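Local coordinates for retropepsin-like aspartic endopeptidase domain-containing protein (Legionella pneumophila subsp. pneumophila str. Philadelphia 1, PDB 2PMA) that is of unknown function but is probably a retropepsin-like aspartic endopeptidase, at residues E9-D15 / L96-L100; N17-S21 / T52-K56; A31-A35 / F117-L122; P47-F51 / F62-Y66; K103-I107 / A127-N132. All coordinates share one frame; numbering follows the deposited sequence. Where two conformers were deposited one is given.

Contact 1: residues E9-D15 / L96-L100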
# COMPACT_ATOMS: atom_id res chain seq x y z
N GLU A 9 5.03 -7.60 -7.60
CA GLU A 9 6.23 -6.78 -7.73
C GLU A 9 6.74 -6.47 -6.34
O GLU A 9 5.98 -6.46 -5.40
CB GLU A 9 5.90 -5.43 -8.41
CG GLU A 9 5.48 -5.52 -9.91
CD GLU A 9 6.63 -5.90 -10.83
OE1 GLU A 9 7.81 -5.88 -10.41
OE2 GLU A 9 6.36 -6.23 -12.01
N LYS A 10 8.03 -6.16 -6.22
CA LYS A 10 8.50 -5.63 -4.94
C LYS A 10 8.21 -4.14 -4.96
O LYS A 10 8.42 -3.47 -5.99
CB LYS A 10 10.00 -5.90 -4.76
CG LYS A 10 10.36 -7.38 -4.52
CD LYS A 10 9.73 -7.96 -3.25
CE LYS A 10 10.40 -9.33 -2.91
NZ LYS A 10 9.73 -9.83 -1.67
N ALA A 11 7.70 -3.61 -3.86
CA ALA A 11 7.40 -2.18 -3.73
C ALA A 11 8.00 -1.75 -2.40
O ALA A 11 8.05 -2.55 -1.46
CB ALA A 11 5.89 -1.95 -3.68
N THR A 12 8.46 -0.52 -2.31
CA THR A 12 9.14 -0.09 -1.10
C THR A 12 8.36 1.02 -0.43
O THR A 12 8.00 1.99 -1.09
CB THR A 12 10.58 0.37 -1.41
OG1 THR A 12 11.31 -0.71 -2.00
CG2 THR A 12 11.26 0.83 -0.09
N LEU A 13 8.07 0.86 0.87
CA LEU A 13 7.44 1.91 1.67
C LEU A 13 8.61 2.74 2.16
O LEU A 13 9.22 2.44 3.18
CB LEU A 13 6.64 1.31 2.85
CG LEU A 13 5.30 0.64 2.49
CD1 LEU A 13 5.46 -0.43 1.43
CD2 LEU A 13 4.58 0.05 3.70
N ILE A 14 8.92 3.80 1.41
CA ILE A 14 10.21 4.47 1.54
C ILE A 14 10.48 5.10 2.92
O ILE A 14 11.62 5.31 3.27
CB ILE A 14 10.44 5.49 0.45
CG1 ILE A 14 9.39 6.59 0.48
CG2 ILE A 14 10.48 4.78 -0.94
CD1 ILE A 14 9.75 7.77 -0.40
N ASP A 15 9.43 5.36 3.69
CA ASP A 15 9.63 6.05 4.98
C ASP A 15 10.44 5.18 5.93
O ASP A 15 11.14 5.71 6.81
CB ASP A 15 8.30 6.33 5.64
CG ASP A 15 7.58 7.46 5.01
OD1 ASP A 15 8.09 8.01 3.99
OD2 ASP A 15 6.49 7.78 5.53
N LEU A 96 0.42 7.01 1.69
CA LEU A 96 1.64 6.22 1.91
C LEU A 96 2.58 6.44 0.73
O LEU A 96 2.16 6.31 -0.41
CB LEU A 96 1.26 4.73 1.98
CG LEU A 96 2.29 3.58 1.97
CD1 LEU A 96 2.95 3.35 3.32
CD2 LEU A 96 1.60 2.30 1.54
N ASN A 97 3.86 6.76 1.03
CA ASN A 97 4.89 6.98 0.00
C ASN A 97 5.45 5.64 -0.42
O ASN A 97 5.99 4.89 0.40
CB ASN A 97 6.03 7.88 0.56
CG ASN A 97 5.51 9.14 1.21
OD1 ASN A 97 4.62 9.77 0.66
ND2 ASN A 97 6.07 9.53 2.38
N ILE A 98 5.26 5.30 -1.70
CA ILE A 98 5.59 3.95 -2.21
C ILE A 98 6.43 4.06 -3.49
O ILE A 98 6.09 4.82 -4.40
CB ILE A 98 4.33 3.16 -2.56
CG1 ILE A 98 3.48 2.94 -1.30
CG2 ILE A 98 4.68 1.78 -3.18
CD1 ILE A 98 2.15 2.31 -1.56
N LYS A 99 7.51 3.27 -3.53
CA LYS A 99 8.38 3.22 -4.70
C LYS A 99 8.16 1.89 -5.43
O LYS A 99 8.12 0.83 -4.81
CB LYS A 99 9.83 3.40 -4.26
CG LYS A 99 10.87 3.29 -5.38
CD LYS A 99 12.25 3.53 -4.81
CE LYS A 99 13.23 3.94 -5.90
NZ LYS A 99 13.59 2.76 -6.73
N LEU A 100 7.96 1.97 -6.73
CA LEU A 100 7.79 0.78 -7.59
C LEU A 100 8.74 1.01 -8.76
O LEU A 100 8.54 1.95 -9.54
CB LEU A 100 6.34 0.67 -8.08
CG LEU A 100 6.01 -0.43 -9.10
CD1 LEU A 100 6.23 -1.79 -8.48
CD2 LEU A 100 4.53 -0.28 -9.55
O HOH W 1 6.50 4.99 3.06
O HOH W 2 4.70 6.89 3.86

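Contact 2: residues N17-S21 / T52-K56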
# COMPACT_ATOMS: atom_id res chain seq x y z
N ASN A 17 12.19 2.37 4.48
CA ASN A 17 12.95 1.54 3.53
C ASN A 17 12.51 0.09 3.62
O ASN A 17 13.34 -0.80 3.71
CB ASN A 17 14.46 1.63 3.81
CG ASN A 17 14.99 3.05 3.60
OD1 ASN A 17 15.28 3.43 2.49
ND2 ASN A 17 15.12 3.81 4.68
N LEU A 18 11.21 -0.12 3.60
CA LEU A 18 10.63 -1.44 3.84
C LEU A 18 10.14 -1.96 2.50
O LEU A 18 9.18 -1.41 1.96
CB LEU A 18 9.43 -1.32 4.79
CG LEU A 18 8.64 -2.64 5.00
CD1 LEU A 18 9.56 -3.76 5.54
CD2 LEU A 18 7.49 -2.36 5.95
N THR A 19 10.80 -2.99 1.99
CA THR A 19 10.41 -3.57 0.70
C THR A 19 9.50 -4.79 0.94
O THR A 19 9.83 -5.69 1.72
CB THR A 19 11.65 -3.89 -0.15
OG1 THR A 19 12.40 -2.69 -0.34
CG2 THR A 19 11.25 -4.39 -1.55
N LEU A 20 8.34 -4.79 0.30
CA LEU A 20 7.33 -5.84 0.48
C LEU A 20 6.93 -6.39 -0.89
O LEU A 20 7.05 -5.68 -1.91
CB LEU A 20 6.06 -5.25 1.11
CG LEU A 20 6.19 -4.60 2.49
CD1 LEU A 20 4.84 -4.08 2.93
CD2 LEU A 20 6.73 -5.63 3.49
N SER A 21 6.51 -7.65 -0.92
CA SER A 21 5.83 -8.17 -2.14
C SER A 21 4.45 -7.56 -2.23
O SER A 21 3.70 -7.55 -1.23
CB SER A 21 5.72 -9.70 -2.06
OG SER A 21 6.98 -10.23 -2.35
N THR A 52 1.52 0.19 12.67
CA THR A 52 2.64 -0.75 12.52
C THR A 52 2.37 -1.66 11.34
O THR A 52 1.25 -2.25 11.20
CB THR A 52 2.82 -1.49 13.87
OG1 THR A 52 3.23 -0.52 14.83
CG2 THR A 52 3.87 -2.61 13.80
N VAL A 53 3.39 -1.87 10.50
CA VAL A 53 3.38 -3.03 9.62
C VAL A 53 4.22 -4.19 10.18
O VAL A 53 5.44 -4.06 10.30
CB VAL A 53 3.92 -2.63 8.22
CG1 VAL A 53 3.95 -3.86 7.24
CG2 VAL A 53 3.10 -1.44 7.66
N PRO A 54 3.58 -5.33 10.50
CA PRO A 54 4.33 -6.48 11.03
C PRO A 54 4.92 -7.32 9.90
O PRO A 54 4.29 -7.46 8.85
CB PRO A 54 3.27 -7.28 11.82
CG PRO A 54 1.92 -6.89 11.17
CD PRO A 54 2.11 -5.55 10.45
N THR A 55 6.15 -7.79 10.05
CA THR A 55 6.76 -8.61 8.99
C THR A 55 7.56 -9.73 9.63
O THR A 55 7.74 -9.75 10.86
CB THR A 55 7.75 -7.81 8.09
OG1 THR A 55 8.94 -7.59 8.84
CG2 THR A 55 7.19 -6.44 7.66
N LYS A 56 8.10 -10.61 8.80
CA LYS A 56 9.03 -11.63 9.32
C LYS A 56 10.33 -11.05 9.89
O LYS A 56 11.00 -11.71 10.70
CB LYS A 56 9.32 -12.67 8.23
CG LYS A 56 8.08 -13.46 7.87
CD LYS A 56 7.60 -14.34 9.02
CE LYS A 56 6.08 -14.17 9.31
NZ LYS A 56 5.22 -14.12 8.08

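Contact 3: residues A31-A35 / F117-L122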
# COMPACT_ATOMS: atom_id res chain seq x y z
N ALA A 31 -6.11 0.34 -2.82
CA ALA A 31 -4.90 -0.38 -2.35
C ALA A 31 -5.10 -0.69 -0.86
O ALA A 31 -5.87 0.01 -0.19
CB ALA A 31 -3.65 0.48 -2.56
N SER A 32 -4.46 -1.75 -0.36
CA SER A 32 -4.65 -2.14 1.04
C SER A 32 -3.34 -2.68 1.58
O SER A 32 -2.53 -3.26 0.84
CB SER A 32 -5.75 -3.19 1.20
OG SER A 32 -5.50 -4.32 0.40
N LEU A 33 -3.14 -2.46 2.87
CA LEU A 33 -1.92 -2.85 3.54
C LEU A 33 -2.28 -3.37 4.92
O LEU A 33 -3.00 -2.68 5.68
CB LEU A 33 -1.04 -1.59 3.71
CG LEU A 33 0.25 -1.71 4.55
CD1 LEU A 33 1.32 -2.68 3.91
CD2 LEU A 33 0.91 -0.33 4.74
N HIS A 34 -1.80 -4.55 5.28
CA HIS A 34 -2.08 -5.03 6.65
C HIS A 34 -1.28 -4.23 7.67
O HIS A 34 -0.05 -4.09 7.56
CB HIS A 34 -1.84 -6.52 6.80
CG HIS A 34 -2.08 -7.01 8.20
ND1 HIS A 34 -1.15 -7.74 8.90
CD2 HIS A 34 -3.11 -6.80 9.05
CE1 HIS A 34 -1.62 -8.01 10.11
NE2 HIS A 34 -2.80 -7.44 10.24
N ALA A 35 -1.97 -3.67 8.65
CA ALA A 35 -1.32 -2.84 9.62
C ALA A 35 -2.04 -3.10 10.93
O ALA A 35 -3.24 -3.42 10.96
CB ALA A 35 -1.41 -1.34 9.25
N PHE A 117 -3.28 -14.00 4.34
CA PHE A 117 -3.03 -13.41 3.02
C PHE A 117 -1.68 -13.92 2.54
O PHE A 117 -0.87 -14.38 3.35
CB PHE A 117 -2.97 -11.87 3.12
CG PHE A 117 -1.97 -11.36 4.14
CD1 PHE A 117 -2.40 -10.93 5.40
CD2 PHE A 117 -0.60 -11.31 3.85
CE1 PHE A 117 -1.50 -10.46 6.34
CE2 PHE A 117 0.32 -10.86 4.78
CZ PHE A 117 -0.13 -10.41 6.03
N LEU A 118 -1.43 -13.80 1.24
CA LEU A 118 -0.10 -14.14 0.73
C LEU A 118 0.83 -12.92 0.64
O LEU A 118 2.03 -13.03 0.93
CB LEU A 118 -0.20 -14.83 -0.63
CG LEU A 118 0.80 -15.95 -0.94
CD1 LEU A 118 0.56 -16.50 -2.35
CD2 LEU A 118 2.27 -15.54 -0.76
N TYR A 119 0.25 -11.77 0.25
CA TYR A 119 0.95 -10.50 -0.04
C TYR A 119 0.47 -9.39 0.90
O TYR A 119 -0.73 -9.11 0.97
CB TYR A 119 0.67 -10.07 -1.49
CG TYR A 119 1.02 -11.17 -2.46
CD1 TYR A 119 0.03 -11.94 -3.04
CD2 TYR A 119 2.35 -11.48 -2.72
CE1 TYR A 119 0.36 -12.98 -3.93
CE2 TYR A 119 2.69 -12.51 -3.58
CZ TYR A 119 1.69 -13.24 -4.18
OH TYR A 119 2.05 -14.27 -5.02
N PRO A 120 1.40 -8.80 1.66
CA PRO A 120 1.04 -7.80 2.66
C PRO A 120 0.50 -6.49 2.07
O PRO A 120 -0.15 -5.73 2.81
CB PRO A 120 2.38 -7.56 3.42
CG PRO A 120 3.41 -7.93 2.46
CD PRO A 120 2.85 -9.06 1.62
N LEU A 121 0.78 -6.21 0.79
CA LEU A 121 0.38 -4.95 0.16
C LEU A 121 -0.37 -5.32 -1.13
O LEU A 121 0.10 -6.17 -1.89
CB LEU A 121 1.63 -4.11 -0.19
CG LEU A 121 1.40 -2.78 -0.93
CD1 LEU A 121 0.44 -1.84 -0.18
CD2 LEU A 121 2.76 -2.06 -1.22
N LEU A 122 -1.52 -4.71 -1.35
CA LEU A 122 -2.25 -4.93 -2.60
C LEU A 122 -2.38 -3.55 -3.24
O LEU A 122 -2.83 -2.60 -2.59
CB LEU A 122 -3.60 -5.53 -2.27
CG LEU A 122 -4.54 -5.97 -3.39
CD1 LEU A 122 -5.53 -6.98 -2.80
CD2 LEU A 122 -5.28 -4.76 -4.00
O HOH W 3 1.21 -5.70 5.67

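Contact 4: residues P47-F51 / F62-Y66. With FMT (formic acid), chain F.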
# COMPACT_ATOMS: atom_id res chain seq x y z
N PRO A 47 -5.33 15.35 10.96
CA PRO A 47 -5.28 14.00 11.48
C PRO A 47 -4.30 13.11 10.71
O PRO A 47 -4.25 13.14 9.47
CB PRO A 47 -6.72 13.49 11.31
CG PRO A 47 -7.26 14.24 10.17
CD PRO A 47 -6.57 15.61 10.19
N TYR A 48 -3.53 12.35 11.49
CA TYR A 48 -2.62 11.36 10.97
C TYR A 48 -2.98 10.10 11.72
O TYR A 48 -3.48 10.18 12.88
CB TYR A 48 -1.15 11.73 11.31
CG TYR A 48 -0.56 12.71 10.34
CD1 TYR A 48 0.40 12.31 9.41
CD2 TYR A 48 -0.97 14.06 10.33
CE1 TYR A 48 0.95 13.21 8.49
CE2 TYR A 48 -0.43 14.96 9.40
CZ TYR A 48 0.53 14.52 8.50
OH TYR A 48 1.05 15.42 7.58
N LEU A 49 -2.68 8.95 11.12
CA LEU A 49 -2.68 7.69 11.86
C LEU A 49 -1.25 7.18 11.99
O LEU A 49 -0.46 7.25 11.03
CB LEU A 49 -3.52 6.65 11.12
CG LEU A 49 -5.00 6.96 10.92
CD1 LEU A 49 -5.62 5.72 10.35
CD2 LEU A 49 -5.69 7.30 12.27
N ARG A 50 -0.91 6.73 13.19
CA ARG A 50 0.33 5.98 13.41
C ARG A 50 -0.07 4.52 13.36
O ARG A 50 -1.12 4.13 13.91
CB ARG A 50 0.91 6.30 14.78
CG ARG A 50 2.23 5.63 15.10
CD ARG A 50 2.65 5.99 16.57
NE ARG A 50 2.99 7.41 16.67
CZ ARG A 50 2.75 8.19 17.72
NH1 ARG A 50 2.13 7.71 18.80
NH2 ARG A 50 3.13 9.47 17.69
N PHE A 51 0.73 3.71 12.68
CA PHE A 51 0.41 2.31 12.56
C PHE A 51 1.66 1.48 12.38
O PHE A 51 2.73 2.00 11.96
CB PHE A 51 -0.57 2.09 11.37
CG PHE A 51 -0.03 2.54 10.01
CD1 PHE A 51 -0.19 3.87 9.57
CD2 PHE A 51 0.61 1.61 9.17
CE1 PHE A 51 0.29 4.28 8.32
CE2 PHE A 51 1.10 2.00 7.93
CZ PHE A 51 0.93 3.34 7.47
N PHE A 62 4.86 3.55 10.97
CA PHE A 62 4.67 4.63 10.02
C PHE A 62 3.69 5.66 10.58
O PHE A 62 2.89 5.34 11.47
CB PHE A 62 4.03 4.06 8.75
CG PHE A 62 4.93 3.14 7.98
CD1 PHE A 62 5.68 3.65 6.91
CD2 PHE A 62 5.04 1.80 8.32
CE1 PHE A 62 6.55 2.83 6.18
CE2 PHE A 62 5.89 0.95 7.58
CZ PHE A 62 6.65 1.48 6.49
N GLU A 63 3.72 6.86 10.01
CA GLU A 63 2.59 7.80 10.20
C GLU A 63 2.12 8.21 8.80
O GLU A 63 2.95 8.38 7.86
CB GLU A 63 3.00 9.02 11.02
CG GLU A 63 3.50 8.64 12.44
CD GLU A 63 3.74 9.85 13.34
OE1 GLU A 63 3.78 10.97 12.80
OE2 GLU A 63 3.90 9.66 14.58
N GLY A 64 0.82 8.35 8.63
CA GLY A 64 0.29 8.76 7.33
C GLY A 64 -0.90 9.67 7.53
O GLY A 64 -1.64 9.51 8.49
N GLU A 65 -1.08 10.62 6.61
CA GLU A 65 -2.22 11.52 6.65
C GLU A 65 -3.50 10.69 6.59
O GLU A 65 -3.60 9.81 5.76
CB GLU A 65 -2.17 12.45 5.44
CG GLU A 65 -1.06 13.47 5.54
CD GLU A 65 -0.89 14.20 4.22
OE1 GLU A 65 0.11 13.93 3.54
OE2 GLU A 65 -1.82 14.96 3.88
N TYR A 66 -4.47 11.00 7.45
CA TYR A 66 -5.71 10.22 7.57
C TYR A 66 -6.71 10.91 6.66
O TYR A 66 -7.16 12.05 6.96
CB TYR A 66 -6.17 10.25 9.03
CG TYR A 66 -7.34 9.34 9.44
CD1 TYR A 66 -7.83 9.38 10.76
CD2 TYR A 66 -7.95 8.46 8.54
CE1 TYR A 66 -8.90 8.53 11.18
CE2 TYR A 66 -9.05 7.63 8.93
CZ TYR A 66 -9.50 7.68 10.25
OH TYR A 66 -10.54 6.85 10.65
C FMT F . 2.27 11.12 4.14
O1 FMT F . 2.47 11.98 3.22
O2 FMT F . 1.17 10.88 4.70
O HOH W 4 -5.39 14.22 7.02

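Contact 5: residues K103-I107 / A127-N132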
# COMPACT_ATOMS: atom_id res chain seq x y z
N LYS A 103 9.95 4.69 -9.78
CA LYS A 103 8.90 5.69 -9.65
C LYS A 103 8.47 5.74 -8.19
O LYS A 103 8.30 4.69 -7.58
CB LYS A 103 7.67 5.27 -10.50
CG LYS A 103 7.87 5.31 -12.01
CD LYS A 103 6.58 4.83 -12.71
CE LYS A 103 6.74 4.77 -14.22
NZ LYS A 103 5.54 4.08 -14.82
N VAL A 104 8.29 6.94 -7.65
CA VAL A 104 7.75 7.11 -6.32
C VAL A 104 6.42 7.88 -6.41
O VAL A 104 6.32 8.87 -7.15
CB VAL A 104 8.73 7.90 -5.42
CG1 VAL A 104 8.14 8.11 -3.99
CG2 VAL A 104 10.10 7.16 -5.34
N ARG A 105 5.40 7.42 -5.68
CA ARG A 105 4.08 8.09 -5.67
C ARG A 105 3.53 8.09 -4.25
O ARG A 105 3.92 7.30 -3.42
CB ARG A 105 3.07 7.38 -6.58
CG ARG A 105 3.43 7.33 -8.08
CD ARG A 105 3.31 8.72 -8.78
NE ARG A 105 3.58 8.55 -10.22
CZ ARG A 105 4.79 8.59 -10.78
NH1 ARG A 105 5.87 8.81 -10.04
NH2 ARG A 105 4.91 8.41 -12.09
N THR A 106 2.61 9.01 -3.98
CA THR A 106 1.92 9.01 -2.72
C THR A 106 0.53 8.51 -3.06
O THR A 106 -0.14 9.01 -3.97
CB THR A 106 2.02 10.38 -2.04
OG1 THR A 106 3.42 10.70 -1.90
CG2 THR A 106 1.36 10.38 -0.66
N ILE A 107 0.15 7.44 -2.38
CA ILE A 107 -0.97 6.63 -2.77
C ILE A 107 -1.89 6.40 -1.56
O ILE A 107 -1.41 6.22 -0.43
CB ILE A 107 -0.43 5.29 -3.37
CG1 ILE A 107 -0.09 5.50 -4.87
CG2 ILE A 107 -1.38 4.13 -3.12
CD1 ILE A 107 0.47 4.32 -5.55
N ALA A 127 -3.89 2.88 -7.72
CA ALA A 127 -2.43 2.88 -7.57
C ALA A 127 -1.76 2.56 -8.90
O ALA A 127 -0.79 3.19 -9.27
CB ALA A 127 -1.98 1.86 -6.49
N ILE A 128 -2.26 1.55 -9.60
CA ILE A 128 -1.63 1.14 -10.88
C ILE A 128 -1.69 2.33 -11.85
O ILE A 128 -0.72 2.63 -12.58
CB ILE A 128 -2.33 -0.09 -11.46
CG1 ILE A 128 -2.12 -1.29 -10.51
CG2 ILE A 128 -1.72 -0.46 -12.84
CD1 ILE A 128 -3.12 -2.45 -10.70
N ILE A 129 -2.83 3.03 -11.86
CA ILE A 129 -2.97 4.23 -12.70
C ILE A 129 -2.01 5.33 -12.26
O ILE A 129 -1.38 5.97 -13.12
CB ILE A 129 -4.44 4.71 -12.76
CG1 ILE A 129 -5.29 3.65 -13.49
CG2 ILE A 129 -4.57 6.06 -13.51
CD1 ILE A 129 -6.81 3.76 -13.21
N ASP A 130 -1.87 5.54 -10.94
CA ASP A 130 -0.90 6.53 -10.42
C ASP A 130 0.51 6.26 -10.96
O ASP A 130 1.26 7.20 -11.30
CB ASP A 130 -0.82 6.51 -8.89
CG ASP A 130 -2.08 7.02 -8.22
OD1 ASP A 130 -2.83 7.78 -8.86
OD2 ASP A 130 -2.28 6.66 -7.02
N PHE A 131 0.86 4.97 -11.06
CA PHE A 131 2.16 4.56 -11.64
C PHE A 131 2.15 4.43 -13.18
O PHE A 131 3.15 4.01 -13.76
CB PHE A 131 2.62 3.23 -11.02
CG PHE A 131 3.13 3.39 -9.61
CD1 PHE A 131 4.39 3.97 -9.38
CD2 PHE A 131 2.37 2.98 -8.52
CE1 PHE A 131 4.87 4.13 -8.05
CE2 PHE A 131 2.84 3.13 -7.20
CZ PHE A 131 4.08 3.69 -6.96
N ASN A 132 1.04 4.79 -13.81
CA ASN A 132 0.87 4.72 -15.28
C ASN A 132 1.20 3.35 -15.86
O ASN A 132 1.84 3.23 -16.92
CB ASN A 132 1.68 5.84 -15.94
CG ASN A 132 1.16 6.21 -17.33
OD1 ASN A 132 0.02 5.89 -17.69
ND2 ASN A 132 2.00 6.90 -18.12

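Contact 1: residues E9-D15 / L96-L100
The carbonyl oxygen of Asn97 takes two donors. Ile14 N lies 3.3 Å from Asn97 O, and a water stands 2.7 Å from the same oxygen while accepting from Asp15 N. The Asn97 side chain reaches the same turn: its ND2 donates to Asp15 OD1 at 3.0 Å, almost straight at 168°, meeting the syn side of the carboxylate from within its own amide plane. The two planes stand 68° apart, and Thr106 OG1 bonds to Asn97 OD1, so both ends of the amide are engaged and its rotation is set. Ile14 CG1, wedged between its backbone N and carbonyl carbon (chi1 61°), comes across Asn97 CB at 3.6 Å, and Ile14 CG2 meets Lys99 CB at 3.7 Å. These residues close the end of an antiparallel strand pair, 9-13 with 96-100, within the curled beta sheet of the retropepsin-like fold. Thr12 and Lys99 form a hydrogen-bonded pair, Thr12 N to Lys99 O at 2.9 Å and Lys99 N to Thr12 O at 2.8 Å. On the buried side Ala11 CB rests on Ile98 CG2. Farther along, the Leu100 side chain crosses that of Glu9 at about a right angle, Leu100 CD1 touching Glu9 CB at 3.7 Å, while the Glu9 carboxylate turns to Thr142, Thr143 and Gly6.

Contact 2: residues N17-S21 / T52-K56
Strands 18-21 and 52-55 face each other across the hydrophobic interior, their axes 10.3 Å apart at closest approach and their directions 64° apart. They are not sheet neighbours here but opposing walls of the curled beta sheet that builds this retropepsin-like fold, and the segments meet through side chains. Leu20 CA and Thr55 CA, at 9.0 Å, are the nearest pair of alpha carbons. Just before the first strand, Asn17 and Leu18 both face Leu13 in a G1 beta bulge, with Asn17 at a positive phi of 45°; from there Leu18 and Leu20 both direct their CB atoms at the other wall. Val53 and Thr55 answer from the second strand. Leu18 CD2 meets Val53 CG1 at 4.1 Å, the two side chains slanting past one another, and Leu20 CD1 reaches the same Val53 methyl at a looser 4.4 Å. Val53 CG1 is extended away from its own backbone N (chi1 179°), which carries it toward the two leucines. Leu33 backs both Leu20 and Val53, and Tyr60 lies against Leu18 and Thr55. The polar end of Thr55 turns elsewhere: OG1 is hydrogen-bonded to Gly58 O and Thr57 N in the following turn. Its methyl is what faces the leucines, Thr55 CG2 meeting Leu18 CD1 tip to tip at 4.2 Å.

Contact 3: residues A31-A35 / F117-L122
Ser32 and Leu122 exchange two backbone hydrogen bonds, Ser32 N to Leu122 O at 2.9 Å and Leu122 N to Ser32 O at 2.8 Å. The next rung is longer: His34 N reaches Pro120 O at 3.2 Å. Beside this ladder Leu121 CD1 sits 3.4 Å from Ser32 O and also brushes Leu33 CB, because Leu121 CG swings out opposite its backbone N (chi1 177°) and chi2 then folds CD1 back across the strand partner. At the far end, past the last rung, Phe117 CE1 approaches His34 ND1 at 3.8 Å. The two rings meet obliquely, planes 52° apart and centroids 5.6 Å apart. A water bridges the same end, donating to His34 O at 2.8 Å and, more loosely, to Pro120 O. This pairing is consistent with the psi-shaped strand crossing of retropepsin-like folds: the short strand 121-123, with the hydrophobic run that precedes a glycine in these proteins, pairs antiparallel with strand 31-43 and parallel with strand 18-24, to which Leu121 is bonded through Lys23. Leu122 packs on Asp25, the aspartate of an Asp-Thr-Gly sequence of the kind that supplies the catalytic aspartate in retropepsins. Strand 31-43 is fixed from its other edge by backbone bonds of Leu33 to Asn110 and Thr112. Beneath, Leu13 and Ala11 pack against Leu121, Phe51 and Val53 support Leu33, and Lys115 and Pro54 flank His34.

Contact 4: residues P47-F51 / F62-Y66
Leu49 and Gly64 form a hydrogen-bonded pair: Leu49 N lies 2.9 Å from Gly64 O and Gly64 N donates back to Leu49 O. Phe62 N reaches Phe51 O at 2.8 Å and Phe51 N returns a bond to Phe62 O. At the other end Tyr66 N donates to Pro47 O at 3.0 Å, and a water donates to Pro47 O and Tyr66 O of that pair. These rungs join strands 46-55 and 58-71 as a twisted antiparallel beta hairpin, their directions 145° apart in the segments. The charged pair lies on the outer face. Arg50 NE and Arg50 NH2 both donate to Glu63 OE2, each at 3.2 Å, a side-on grip near the guanidinium plane. Ring contacts make up the third group. Leu49 CG sits over a face of Tyr66, 3.9 Å from the ring centroid, and Phe62 CB stands over Phe51, 3.8 Å from its centroid. Phe51 CG is squeezed between its backbone N and carbonyl carbon (chi1 59°), which lays the ring over the neighbouring strand. Glu65 CA covers one face of Tyr48, and Glu65 N donates to O2 of a bound formic acid, probably from the crystallisation liquor. Aliphatic-aromatic packing thus marks the face carrying Leu49 and Phe51; on the other, Glu63 OE2 takes both Arg50 donors while OE1 has a long, weak pairing with Lys43, probably favouring the charged carboxylate.

Contact 5: residues K103-I107 / A127-N132
Arg105 runs along Phe131 and ends on the backbone of the helix terminus. Its CB lies 3.8 Å from Phe131 CZ; CG moves in over the ring face, 3.8 Å from the Phe131 centroid and 22° off the normal, a CH-pi contact. A bend at chi2 (-72°) then turns CD toward Asp130 O, and NE donates to Asp130 O at 2.9 Å from above the carbonyl plane. At the tip, NH1 bonds to Val104 O at 2.9 Å, so the guanidinium is tied to both segments and lies only 22° from the plane of the Phe131 ring. Lys103 meets the same ring at its edge: CB comes to 3.7 Å from Phe131 CD1, the chain stretches out past the ring in the opposite direction, and NZ donates to Phe131 O at 2.6 Å while also bonding to Asn2 OD1 and Tyr5 OH. Two cationic groups thus gather on carbonyls at the C-terminal end of the helix, where the chain closes in a Schellman motif at Asn132; their charges probably suit the helix dipole. Ile107 packs near Ala127. Helix 125-130 packs against strand 103-112, with Phe131 tucked between that strand and Leu100 of strand 90-100, Ile128 against Thr26 of the Asp-Thr-Gly loop, and Asn132 backbone-bonded to Asn2.

In the fold
Every contact draws on the one curled mixed sheet; contact 5 sets helix 125-130 against it. Strand 96-100 of contact 1 is the sheet neighbour of strand 103-107 of contact 5, their centres about 10 Å apart, through probable hydrogen bonds from Leu96 N to Ile107 O (2.9 Å) and Ile98 N to Arg105 O (3.0 Å). Another probable bond, Leu13 N to Leu18 O (2.8 Å), ties contact 1 to contact 2. Side chains of contacts 1 to 4 converge inside: Leu33 CD2 meets Leu13 CD2 and Val53 CG2, each at 3.8 Å, and Phe62 CZ touches Leu13 CB at 3.7 Å. Contacts 2 and 5 lie on opposite sides of the chain's centre, their centres about 19 Å apart. The Asp-Thr-Gly loop is touched by contacts 3 and 5, through Asp25 and Thr26.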